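Local atomic coordinates of glycosyl hydrolase family 10 (Bacteroides intestinalis DSM 17393, PDB entry 4QPW), a protein that binds xylan chains, this piece being the first carbohydrate-binding module of a modular family 10 enzyme that probably hydrolyses O-glycosidic bonds in xylan. Residues S16-V21 against G89-R94; Y56-N61 against K135-T140; L62-E65 against E69-L72; E27-G32 against H52-H57. All coordinates share one frame; numbering follows the deposited sequence.

Contact 1: residues S16-V21 against G89-R94; sequences SFWNEV and GPWSGR. With XYP (beta-D-xylopyranose), chain B; XYP (beta-D-xylopyranose), chain C.
W91 drives its CH2 corner into one face of W18: W91 CH2 lies 3.8 Å from W18 CH2 and almost equally near every atom of the six-membered ring. The pair is a T-shaped (edge-to-face) stack, centroids 4.9 Å apart and planes at 81°, with W91 supplying the edge and W18 the face. With its edge on W18, W91 presents a face to the sugar. The xylose of chain C lies over it, its C4 above the centre of the indole, and W91 CZ3 comes within 3.6 Å of C5 of the chain B xylose. The site lies on one sheet of a β-sandwich, the layout of many carbohydrate-binding modules, with W91 in a type I turn from P90 to G93 and W18 just before strand 19-21. The flat indole of W91 suits the C-H-rich face of a xylose, whereas a carboxylate suits hydroxyls: E20 OE1 accepts from O3 of the chain B xylose at 2.6 Å, and E20 OE2 from its O2 at 2.8 Å. With an alanine at W91, the chain C xylose would probably lose its platform and W18 the edge packed on its face. H57 and M122 also pack against both tryptophans.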
# COMPACT_ATOMS: atom_id res chain seq x y z
N SER A 16 -4.79 -10.45 -5.48
CA SER A 16 -4.00 -11.63 -5.69
C SER A 16 -2.52 -11.39 -5.40
O SER A 16 -1.67 -12.27 -5.62
CB SER A 16 -4.12 -12.13 -7.13
OG SER A 16 -5.44 -12.54 -7.45
N PHE A 17 -2.11 -10.25 -4.85
CA PHE A 17 -0.70 -9.91 -4.72
C PHE A 17 -0.03 -10.59 -3.52
O PHE A 17 -0.72 -11.08 -2.59
CB PHE A 17 -0.51 -8.41 -4.65
CG PHE A 17 -0.91 -7.62 -5.89
CD1 PHE A 17 -0.51 -8.02 -7.16
CD2 PHE A 17 -1.65 -6.46 -5.78
CE1 PHE A 17 -0.85 -7.26 -8.25
CE2 PHE A 17 -1.98 -5.72 -6.90
CZ PHE A 17 -1.59 -6.12 -8.15
N TRP A 18 1.27 -10.60 -3.53
CA TRP A 18 2.08 -11.16 -2.43
C TRP A 18 1.77 -10.43 -1.13
O TRP A 18 1.64 -9.20 -1.07
CB TRP A 18 3.55 -10.98 -2.79
CG TRP A 18 4.51 -11.55 -1.77
CD1 TRP A 18 5.07 -12.78 -1.79
CD2 TRP A 18 5.02 -10.89 -0.60
NE1 TRP A 18 5.90 -12.91 -0.67
CE2 TRP A 18 5.88 -11.79 0.07
CE3 TRP A 18 4.82 -9.67 -0.03
CZ2 TRP A 18 6.53 -11.44 1.27
CZ3 TRP A 18 5.47 -9.35 1.18
CH2 TRP A 18 6.34 -10.24 1.76
N ASN A 19 1.74 -11.23 -0.05
CA ASN A 19 1.60 -10.69 1.27
C ASN A 19 2.16 -11.66 2.28
O ASN A 19 2.31 -12.87 2.02
CB ASN A 19 0.22 -10.28 1.59
CG ASN A 19 -0.74 -11.40 1.53
OD1 ASN A 19 -0.96 -12.07 2.60
ND2 ASN A 19 -1.26 -11.81 0.38
N GLU A 20 2.53 -11.15 3.47
CA GLU A 20 3.12 -12.01 4.51
C GLU A 20 2.71 -11.44 5.84
O GLU A 20 3.13 -10.37 6.26
CB GLU A 20 4.60 -12.07 4.40
CG GLU A 20 5.28 -13.04 5.40
CD GLU A 20 6.76 -13.03 5.11
OE1 GLU A 20 7.44 -12.12 5.44
OE2 GLU A 20 7.25 -13.77 4.22
N VAL A 21 1.92 -12.23 6.55
CA VAL A 21 1.53 -11.94 7.96
C VAL A 21 2.43 -12.84 8.83
O VAL A 21 2.35 -14.08 8.70
CB VAL A 21 0.08 -12.23 8.20
CG1 VAL A 21 -0.30 -12.01 9.66
CG2 VAL A 21 -0.82 -11.39 7.34
N GLY A 89 9.49 -0.05 -5.44
CA GLY A 89 10.68 -0.65 -6.09
C GLY A 89 10.68 -2.14 -5.91
O GLY A 89 9.82 -2.73 -5.30
N PRO A 90 11.72 -2.79 -6.50
CA PRO A 90 11.91 -4.20 -6.39
C PRO A 90 12.43 -4.60 -4.98
O PRO A 90 12.71 -3.80 -4.17
CB PRO A 90 12.90 -4.49 -7.53
CG PRO A 90 13.76 -3.24 -7.54
CD PRO A 90 12.79 -2.11 -7.27
N TRP A 91 12.57 -5.93 -4.83
CA TRP A 91 13.03 -6.45 -3.56
C TRP A 91 14.47 -5.93 -3.16
O TRP A 91 14.73 -5.77 -2.00
CB TRP A 91 13.08 -8.00 -3.59
CG TRP A 91 11.73 -8.64 -3.71
CD1 TRP A 91 11.20 -9.25 -4.77
CD2 TRP A 91 10.79 -8.75 -2.65
NE1 TRP A 91 9.91 -9.67 -4.45
CE2 TRP A 91 9.65 -9.40 -3.18
CE3 TRP A 91 10.79 -8.39 -1.35
CZ2 TRP A 91 8.51 -9.73 -2.40
CZ3 TRP A 91 9.59 -8.63 -0.61
CH2 TRP A 91 8.50 -9.31 -1.20
N SER A 92 15.25 -5.56 -4.15
CA SER A 92 16.61 -5.06 -3.81
C SER A 92 16.64 -3.75 -3.20
O SER A 92 17.65 -3.40 -2.50
CB SER A 92 17.43 -5.06 -5.11
OG SER A 92 17.03 -4.20 -6.06
N GLY A 93 15.67 -2.85 -3.43
CA GLY A 93 15.78 -1.52 -2.95
C GLY A 93 14.61 -0.65 -3.48
O GLY A 93 14.23 -0.83 -4.64
N ARG A 94 14.19 0.27 -2.69
CA ARG A 94 12.93 1.07 -3.00
C ARG A 94 13.07 2.49 -2.64
O ARG A 94 13.85 2.86 -1.71
CB ARG A 94 11.72 0.40 -2.28
CG ARG A 94 11.61 -1.08 -2.46
CD ARG A 94 10.22 -1.59 -2.08
NE ARG A 94 10.08 -3.05 -2.10
CZ ARG A 94 10.48 -3.85 -1.09
NH1 ARG A 94 10.99 -3.33 -0.00
NH2 ARG A 94 10.37 -5.13 -1.21
C1 XYP B . 10.75 -11.71 1.34
C2 XYP B . 10.44 -12.49 2.64
C3 XYP B . 10.12 -11.44 3.68
C4 XYP B . 11.11 -10.33 3.74
C5 XYP B . 11.33 -9.72 2.37
O2 XYP B . 9.39 -13.43 2.50
O3 XYP B . 9.98 -12.04 5.00
O4 XYP B . 10.61 -9.29 4.60
O5 XYP B . 11.74 -10.75 1.44
O1 XYP C . 10.80 -13.27 -5.00
C1 XYP C . 11.05 -13.42 -3.62
C2 XYP C . 12.26 -12.59 -3.19
C3 XYP C . 12.41 -12.79 -1.70
C4 XYP C . 11.12 -12.32 -1.05
C5 XYP C . 10.01 -13.23 -1.47
O2 XYP C . 13.54 -12.89 -3.81
O3 XYP C . 13.43 -11.96 -1.17
O4 XYP C . 11.15 -12.73 0.43
O5 XYP C . 9.87 -13.00 -2.94

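Contact 2: residues Y56-N61 against K135-T140; sequences YHTADN and KYVKIT
V137 sets its two methyl groups against two consecutive residues, T58 and A59. V137 CG2 lies 3.6 Å from the carbonyl oxygen of T58 and 3.9 Å from T58 OG1, the side chains of V137 and T58 crossing at about a right angle. CG1 meets the methyl group of A59, with 3.9 Å between V137 CG1 and A59 CB. The torsion at V137 explains this division: CG1 is anti to the backbone N (chi1 -178°) and CG2 anti to the carbonyl carbon, which points CG1 at A59 and CG2 at T58. No hydrogen bond joins the segments. Instead, the backbone at T58 and A59, still bonded to V121 of the five-stranded sheet, rests on strand 130-141 of the other, which is how the two layers of a β-sandwich meet in its interior. A small alanine lets the backbones come close, the CA atoms of A59 and V137 being 6.7 Å apart, while a branched valine fills the space on the strand side. I8 touches both A59 and V137, and L72 also packs on V137. T58 OG1 bonds to the hydroxyl of T123, and the carbonyl oxygen of T58 to that of Y10. The contact itself is therefore van der Waals only, and the valine methyl can lie beside the T58 oxygens because Y10 and T123 already bond them.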
# COMPACT_ATOMS: atom_id res chain seq x y z
N TYR A 56 2.57 -6.31 2.74
CA TYR A 56 1.74 -6.72 1.63
C TYR A 56 2.04 -5.82 0.45
O TYR A 56 2.22 -4.61 0.61
CB TYR A 56 0.25 -6.69 2.03
CG TYR A 56 -0.21 -5.51 2.83
CD1 TYR A 56 -0.03 -5.48 4.24
CD2 TYR A 56 -0.77 -4.38 2.28
CE1 TYR A 56 -0.31 -4.39 5.00
CE2 TYR A 56 -1.11 -3.31 3.01
CZ TYR A 56 -0.88 -3.27 4.39
OH TYR A 56 -1.27 -2.17 5.12
N HIS A 57 2.01 -6.40 -0.73
CA HIS A 57 2.09 -5.55 -1.94
C HIS A 57 0.72 -5.03 -2.21
O HIS A 57 -0.30 -5.75 -2.21
CB HIS A 57 2.53 -6.37 -3.15
CG HIS A 57 3.95 -6.87 -3.07
ND1 HIS A 57 4.46 -7.66 -4.09
CD2 HIS A 57 4.92 -6.70 -2.13
CE1 HIS A 57 5.71 -7.98 -3.76
NE2 HIS A 57 6.01 -7.44 -2.59
N THR A 58 0.63 -3.73 -2.51
CA THR A 58 -0.64 -3.10 -2.93
C THR A 58 -0.69 -2.82 -4.40
O THR A 58 -1.78 -2.45 -4.95
CB THR A 58 -0.90 -1.84 -2.09
OG1 THR A 58 0.19 -0.95 -2.22
CG2 THR A 58 -1.17 -2.14 -0.67
N ALA A 59 0.41 -3.03 -5.11
CA ALA A 59 0.56 -2.92 -6.56
C ALA A 59 1.85 -3.69 -6.90
O ALA A 59 2.71 -3.89 -6.03
CB ALA A 59 0.68 -1.47 -7.02
N ASP A 60 1.99 -4.07 -8.16
CA ASP A 60 3.14 -4.90 -8.59
C ASP A 60 3.33 -4.71 -10.06
O ASP A 60 2.55 -4.01 -10.74
CB ASP A 60 2.75 -6.39 -8.26
CG ASP A 60 3.88 -7.37 -8.29
OD1 ASP A 60 5.01 -7.00 -8.46
OD2 ASP A 60 3.47 -8.60 -8.20
N ASN A 61 4.41 -5.27 -10.61
CA ASN A 61 4.64 -5.23 -12.06
C ASN A 61 4.73 -3.78 -12.54
O ASN A 61 4.22 -3.44 -13.63
CB ASN A 61 3.51 -5.98 -12.83
CG ASN A 61 3.05 -7.28 -12.15
OD1 ASN A 61 2.12 -7.31 -11.45
ND2 ASN A 61 3.88 -8.33 -12.35
N LYS A 135 -8.36 2.06 -1.53
CA LYS A 135 -9.27 2.03 -2.66
C LYS A 135 -8.55 1.78 -4.03
O LYS A 135 -9.14 1.11 -4.87
CB LYS A 135 -10.01 3.38 -2.70
CG LYS A 135 -11.21 3.49 -3.54
CD LYS A 135 -12.37 2.71 -2.93
CE LYS A 135 -13.67 2.86 -3.76
NZ LYS A 135 -14.75 2.00 -3.23
N TYR A 136 -7.39 2.36 -4.19
CA TYR A 136 -6.64 2.25 -5.46
C TYR A 136 -5.24 2.67 -5.21
O TYR A 136 -4.93 3.36 -4.22
CB TYR A 136 -7.27 3.10 -6.62
CG TYR A 136 -7.39 4.58 -6.32
CD1 TYR A 136 -6.29 5.43 -6.42
CD2 TYR A 136 -8.60 5.15 -5.92
CE1 TYR A 136 -6.42 6.80 -6.21
CE2 TYR A 136 -8.73 6.48 -5.68
CZ TYR A 136 -7.64 7.26 -5.78
OH TYR A 136 -7.72 8.69 -5.53
N VAL A 137 -4.38 2.28 -6.17
CA VAL A 137 -3.00 2.70 -6.25
C VAL A 137 -2.68 3.09 -7.68
O VAL A 137 -3.05 2.33 -8.61
CB VAL A 137 -2.04 1.54 -5.79
CG1 VAL A 137 -0.63 1.99 -5.82
CG2 VAL A 137 -2.41 1.07 -4.40
N LYS A 138 -2.05 4.24 -7.87
CA LYS A 138 -1.62 4.68 -9.19
C LYS A 138 -0.16 5.07 -9.15
O LYS A 138 0.32 5.57 -8.14
CB LYS A 138 -2.45 5.91 -9.68
CG LYS A 138 -3.95 5.70 -9.74
CD LYS A 138 -4.75 6.91 -10.12
CE LYS A 138 -6.23 6.68 -10.06
NZ LYS A 138 -7.03 7.89 -10.44
N ILE A 139 0.48 4.91 -10.31
CA ILE A 139 1.78 5.56 -10.57
C ILE A 139 1.55 6.53 -11.69
O ILE A 139 0.96 6.17 -12.72
CB ILE A 139 2.87 4.55 -11.00
CG1 ILE A 139 3.14 3.47 -9.95
CG2 ILE A 139 4.14 5.27 -11.38
CD1 ILE A 139 3.62 3.90 -8.64
N THR A 140 2.00 7.78 -11.50
CA THR A 140 1.82 8.85 -12.49
C THR A 140 3.15 9.53 -12.77
O THR A 140 4.12 9.40 -12.05
CB THR A 140 0.76 9.88 -12.05
OG1 THR A 140 1.24 10.67 -10.98
CG2 THR A 140 -0.53 9.21 -11.63

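Contact 3: residues L62-E65 against E69-L72; sequences LPIE and EYKL
The hydroxyl oxygen of Y70 is gripped by two groups: the backbone N of E65 donates to it over 2.9 Å, at an N-H...O angle of 151°, and a water lies 2.6 Å from the same OH. The water also lies 2.8 Å from E65 OE2, to which it can donate, though it has more acceptors in reach than protons. Beside this polar end, I64 covers one face of the ring. Its CG2 stands 3.6 Å from the centroid of the Y70 ring and only 5° off the normal, a nearly axial CH-pi contact, while I64 CB approaches Y70 CE2 at 3.7 Å. The isoleucine's chi1 of 63° leaves CG2 over the aromatic face and leads CG1 away from it; I64 as a whole also packs on V88 and I139. The segment 62-65, bent by an inverse gamma turn centred on P63, is thus held to the start of strand 69-78 across a short connection between the two sheets. Tyrosine suits this border position because its two ends differ: the ring offers a broad apolar surface to a buried isoleucine, whereas the hydroxyl gives a backbone N-H and a water a partner where the contact reaches exposed residues.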
# COMPACT_ATOMS: atom_id res chain seq x y z
N LEU A 62 5.38 -2.92 -11.78
CA LEU A 62 5.32 -1.49 -12.09
C LEU A 62 6.11 -1.12 -13.31
O LEU A 62 7.26 -1.63 -13.49
CB LEU A 62 5.76 -0.70 -10.88
CG LEU A 62 4.96 -0.86 -9.60
CD1 LEU A 62 5.61 -0.05 -8.48
CD2 LEU A 62 3.49 -0.51 -9.78
N PRO A 63 5.68 -0.15 -14.07
CA PRO A 63 6.37 0.25 -15.34
C PRO A 63 7.30 1.39 -15.05
O PRO A 63 6.99 2.60 -15.58
CB PRO A 63 5.24 0.73 -16.21
CG PRO A 63 4.29 1.41 -15.19
CD PRO A 63 4.33 0.44 -14.01
N ILE A 64 8.09 1.41 -14.05
CA ILE A 64 8.97 2.48 -13.66
C ILE A 64 10.42 2.16 -14.06
O ILE A 64 10.85 1.02 -14.06
CB ILE A 64 8.81 2.89 -12.20
CG1 ILE A 64 9.15 1.79 -11.24
CG2 ILE A 64 7.43 3.50 -11.88
CD1 ILE A 64 8.90 2.11 -9.74
N GLU A 65 11.12 3.24 -14.40
CA GLU A 65 12.53 3.15 -14.93
C GLU A 65 13.40 3.94 -14.04
O GLU A 65 13.12 5.04 -13.60
CB GLU A 65 12.54 3.76 -16.32
CG GLU A 65 11.66 3.01 -17.31
CD GLU A 65 11.51 3.82 -18.61
OE1 GLU A 65 12.44 3.69 -19.37
OE2 GLU A 65 10.60 4.64 -18.80
N GLU A 69 11.26 10.43 -12.68
CA GLU A 69 10.39 10.97 -11.64
C GLU A 69 8.92 10.57 -11.84
O GLU A 69 8.36 10.70 -12.93
CB GLU A 69 10.46 12.49 -11.71
CG GLU A 69 11.80 13.19 -11.41
CD GLU A 69 12.33 12.96 -10.02
OE1 GLU A 69 11.51 13.11 -9.04
OE2 GLU A 69 13.58 12.65 -9.89
N TYR A 70 8.32 10.16 -10.72
CA TYR A 70 6.91 9.71 -10.69
C TYR A 70 6.27 10.17 -9.46
O TYR A 70 6.90 10.67 -8.52
CB TYR A 70 6.86 8.13 -10.71
CG TYR A 70 7.56 7.49 -11.87
CD1 TYR A 70 6.95 7.27 -13.06
CD2 TYR A 70 8.93 7.07 -11.75
CE1 TYR A 70 7.57 6.65 -14.12
CE2 TYR A 70 9.55 6.50 -12.79
CZ TYR A 70 8.90 6.27 -13.97
OH TYR A 70 9.58 5.64 -15.00
N LYS A 71 4.92 9.98 -9.38
CA LYS A 71 4.21 9.99 -8.12
C LYS A 71 3.58 8.65 -7.84
O LYS A 71 3.09 7.98 -8.79
CB LYS A 71 3.02 10.99 -8.13
CG LYS A 71 3.45 12.43 -8.26
CD LYS A 71 2.23 13.34 -8.33
CE LYS A 71 2.62 14.81 -8.56
NZ LYS A 71 1.40 15.70 -8.58
N LEU A 72 3.59 8.23 -6.61
CA LEU A 72 2.70 7.20 -6.11
C LEU A 72 1.42 7.90 -5.58
O LEU A 72 1.56 8.87 -4.77
CB LEU A 72 3.36 6.45 -4.96
CG LEU A 72 2.52 5.54 -4.13
CD1 LEU A 72 2.03 4.33 -4.90
CD2 LEU A 72 3.28 5.10 -2.84
O HOH W 1 8.34 5.15 -17.25

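Contact 4: residues E27-G32 against H52-H57; sequences ETTTIG and HFIQYH. With XYP (beta-D-xylopyranose), chain D; XYP (beta-D-xylopyranose), chain B.
Strands 29-31 and 54-57 run in the same direction, 4° apart, but their axes are 9.5 Å from each other, too far for backbone hydrogen bonds, so side chains fill the gap. T29 and I54 reach toward each other tip to tip, T29 OG1 lying 3.7 Å from I54 CD1; the hydroxyl itself bonds to the carbonyl oxygen of V25. Further along, I31 CD1 packs on Y56 CD1 at 3.9 Å and more loosely touches I54. The branched side chains of T29, I31 and I54 are bulky enough to fill the space between the strands, and the tyrosine hydroxyl finds S125. The opposite side of strand 54-57 belongs to the glycan. Q55, pointing away from strand 29-31, uses its whole amide: OE1 accepts from O2 of the chain D xylose at 2.6 Å, and NE2 donates to O4 of chain B at 3.1 Å and 162°. One flat group thereby spans two successive sugars. The H52 ring lies flat under the chain D xylose, whose C4 sits above its centre, 3.8 Å from the ring plane, while F53 backs its other face. A glycine in place of H52 would probably leave that sugar without its flat support and F53 without the ring beside it. Strand 54-57 runs between strands 19-21 and 120-124 in the binding sheet, whereas strand 29-31 pairs with strand 39-44 in the opposing one.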
# COMPACT_ATOMS: atom_id res chain seq x y z
N GLU A 27 -3.56 -15.13 13.82
CA GLU A 27 -4.92 -15.31 14.19
C GLU A 27 -5.79 -14.09 14.17
O GLU A 27 -6.99 -14.22 14.07
CB GLU A 27 -5.03 -16.03 15.52
CG GLU A 27 -4.43 -17.41 15.62
CD GLU A 27 -4.98 -18.35 14.59
OE1 GLU A 27 -6.28 -18.36 14.55
OE2 GLU A 27 -4.20 -19.03 13.85
N THR A 28 -5.17 -12.94 14.36
CA THR A 28 -5.85 -11.71 14.63
C THR A 28 -5.76 -10.69 13.44
O THR A 28 -6.15 -9.54 13.62
CB THR A 28 -5.35 -11.11 15.94
OG1 THR A 28 -3.96 -11.10 15.93
CG2 THR A 28 -5.85 -11.94 17.15
N THR A 29 -5.27 -11.16 12.30
CA THR A 29 -5.00 -10.29 11.11
C THR A 29 -5.68 -10.91 9.94
O THR A 29 -5.59 -12.13 9.70
CB THR A 29 -3.53 -10.22 10.90
OG1 THR A 29 -2.84 -9.76 12.07
CG2 THR A 29 -3.21 -9.27 9.72
N THR A 30 -6.29 -10.06 9.07
CA THR A 30 -6.79 -10.48 7.79
C THR A 30 -6.42 -9.45 6.73
O THR A 30 -6.42 -8.25 6.98
CB THR A 30 -8.28 -10.71 7.75
OG1 THR A 30 -8.96 -9.66 8.09
CG2 THR A 30 -8.69 -11.71 8.79
N ILE A 31 -6.05 -9.93 5.56
CA ILE A 31 -5.78 -9.11 4.34
C ILE A 31 -6.60 -9.63 3.18
O ILE A 31 -6.49 -10.84 2.83
CB ILE A 31 -4.29 -9.13 3.98
CG1 ILE A 31 -3.41 -8.64 5.10
CG2 ILE A 31 -4.04 -8.38 2.69
CD1 ILE A 31 -1.95 -8.82 4.86
N GLY A 32 -7.48 -8.82 2.59
CA GLY A 32 -8.23 -9.23 1.42
C GLY A 32 -9.24 -8.19 1.02
O GLY A 32 -9.25 -7.08 1.58
N HIS A 52 7.03 -4.51 10.01
CA HIS A 52 7.05 -5.35 8.84
C HIS A 52 6.42 -6.69 9.05
O HIS A 52 6.31 -7.43 8.06
CB HIS A 52 8.46 -5.53 8.30
CG HIS A 52 9.38 -6.44 9.11
ND1 HIS A 52 9.60 -7.77 8.86
CD2 HIS A 52 10.09 -6.12 10.20
CE1 HIS A 52 10.45 -8.25 9.79
NE2 HIS A 52 10.77 -7.25 10.58
N PHE A 53 5.99 -7.02 10.28
CA PHE A 53 5.33 -8.28 10.46
C PHE A 53 3.95 -8.35 9.86
O PHE A 53 3.35 -9.42 9.81
CB PHE A 53 5.23 -8.54 11.99
CG PHE A 53 6.48 -9.14 12.60
CD1 PHE A 53 7.63 -9.17 12.04
CD2 PHE A 53 6.35 -9.73 13.88
CE1 PHE A 53 8.80 -9.76 12.67
CE2 PHE A 53 7.51 -10.28 14.53
CZ PHE A 53 8.67 -10.32 13.95
N ILE A 54 3.36 -7.21 9.38
CA ILE A 54 2.16 -7.25 8.52
C ILE A 54 2.55 -6.47 7.27
O ILE A 54 2.64 -5.21 7.33
CB ILE A 54 0.96 -6.72 9.18
CG1 ILE A 54 0.65 -7.48 10.50
CG2 ILE A 54 -0.23 -6.83 8.22
CD1 ILE A 54 -0.51 -6.94 11.26
N GLN A 55 2.91 -7.19 6.22
CA GLN A 55 3.44 -6.54 4.97
C GLN A 55 2.79 -7.14 3.77
O GLN A 55 2.42 -8.34 3.76
CB GLN A 55 4.96 -6.62 4.92
CG GLN A 55 5.51 -8.04 4.84
CD GLN A 55 7.01 -8.09 4.73
OE1 GLN A 55 7.65 -7.18 4.21
NE2 GLN A 55 7.61 -9.16 5.28
N TYR A 56 2.57 -6.31 2.74
CA TYR A 56 1.74 -6.72 1.63
C TYR A 56 2.04 -5.82 0.45
O TYR A 56 2.22 -4.61 0.61
CB TYR A 56 0.25 -6.69 2.03
CG TYR A 56 -0.21 -5.51 2.83
CD1 TYR A 56 -0.03 -5.48 4.24
CD2 TYR A 56 -0.77 -4.38 2.28
CE1 TYR A 56 -0.31 -4.39 5.00
CE2 TYR A 56 -1.11 -3.31 3.01
CZ TYR A 56 -0.88 -3.27 4.39
OH TYR A 56 -1.27 -2.17 5.12
N HIS A 57 2.01 -6.40 -0.73
CA HIS A 57 2.09 -5.55 -1.94
C HIS A 57 0.72 -5.03 -2.21
O HIS A 57 -0.30 -5.75 -2.21
CB HIS A 57 2.53 -6.37 -3.15
CG HIS A 57 3.95 -6.87 -3.07
ND1 HIS A 57 4.46 -7.66 -4.09
CD2 HIS A 57 4.92 -6.70 -2.13
CE1 HIS A 57 5.71 -7.98 -3.76
NE2 HIS A 57 6.01 -7.44 -2.59
C1 XYP D . 11.54 -8.29 4.91
C2 XYP D . 10.80 -7.00 5.13
C3 XYP D . 11.73 -5.89 5.59
C4 XYP D . 12.50 -6.40 6.84
C5 XYP D . 13.09 -7.72 6.55
O2 XYP D . 10.20 -6.58 3.90
O3 XYP D . 10.95 -4.70 5.89
O4 XYP D . 13.47 -5.39 7.16
O5 XYP D . 12.12 -8.69 6.21
C1 XYP B . 10.75 -11.71 1.34
C2 XYP B . 10.44 -12.49 2.64
C3 XYP B . 10.12 -11.44 3.68
C4 XYP B . 11.11 -10.33 3.74
C5 XYP B . 11.33 -9.72 2.37
O2 XYP B . 9.39 -13.43 2.50
O3 XYP B . 9.98 -12.04 5.00
O4 XYP B . 10.61 -9.29 4.60
O5 XYP B . 11.74 -10.75 1.44

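Overall arrangement
Strand 54-57 ties most of the arrangement together. Contacts 1 and 4, whose centres are about 13 Å apart, both touch the chain B xylose; along the strand edge, W18 O lies 2.8 Å from H57 N and E20 N 2.8 Å from Q55 O, probable backbone hydrogen bonds between segments 16-21 and 52-57. Contact 2, its centre about 11 Å from that of contact 1, lies farther along the same chain segment and shares Y56 and H57 with contact 4. Contact 3 continues the same interior, I139 CG2 meeting I64 CG2 at 3.8 Å. Contacts 3 and 4, with centres about 25 Å apart, lie on opposite sides of the chain's centre.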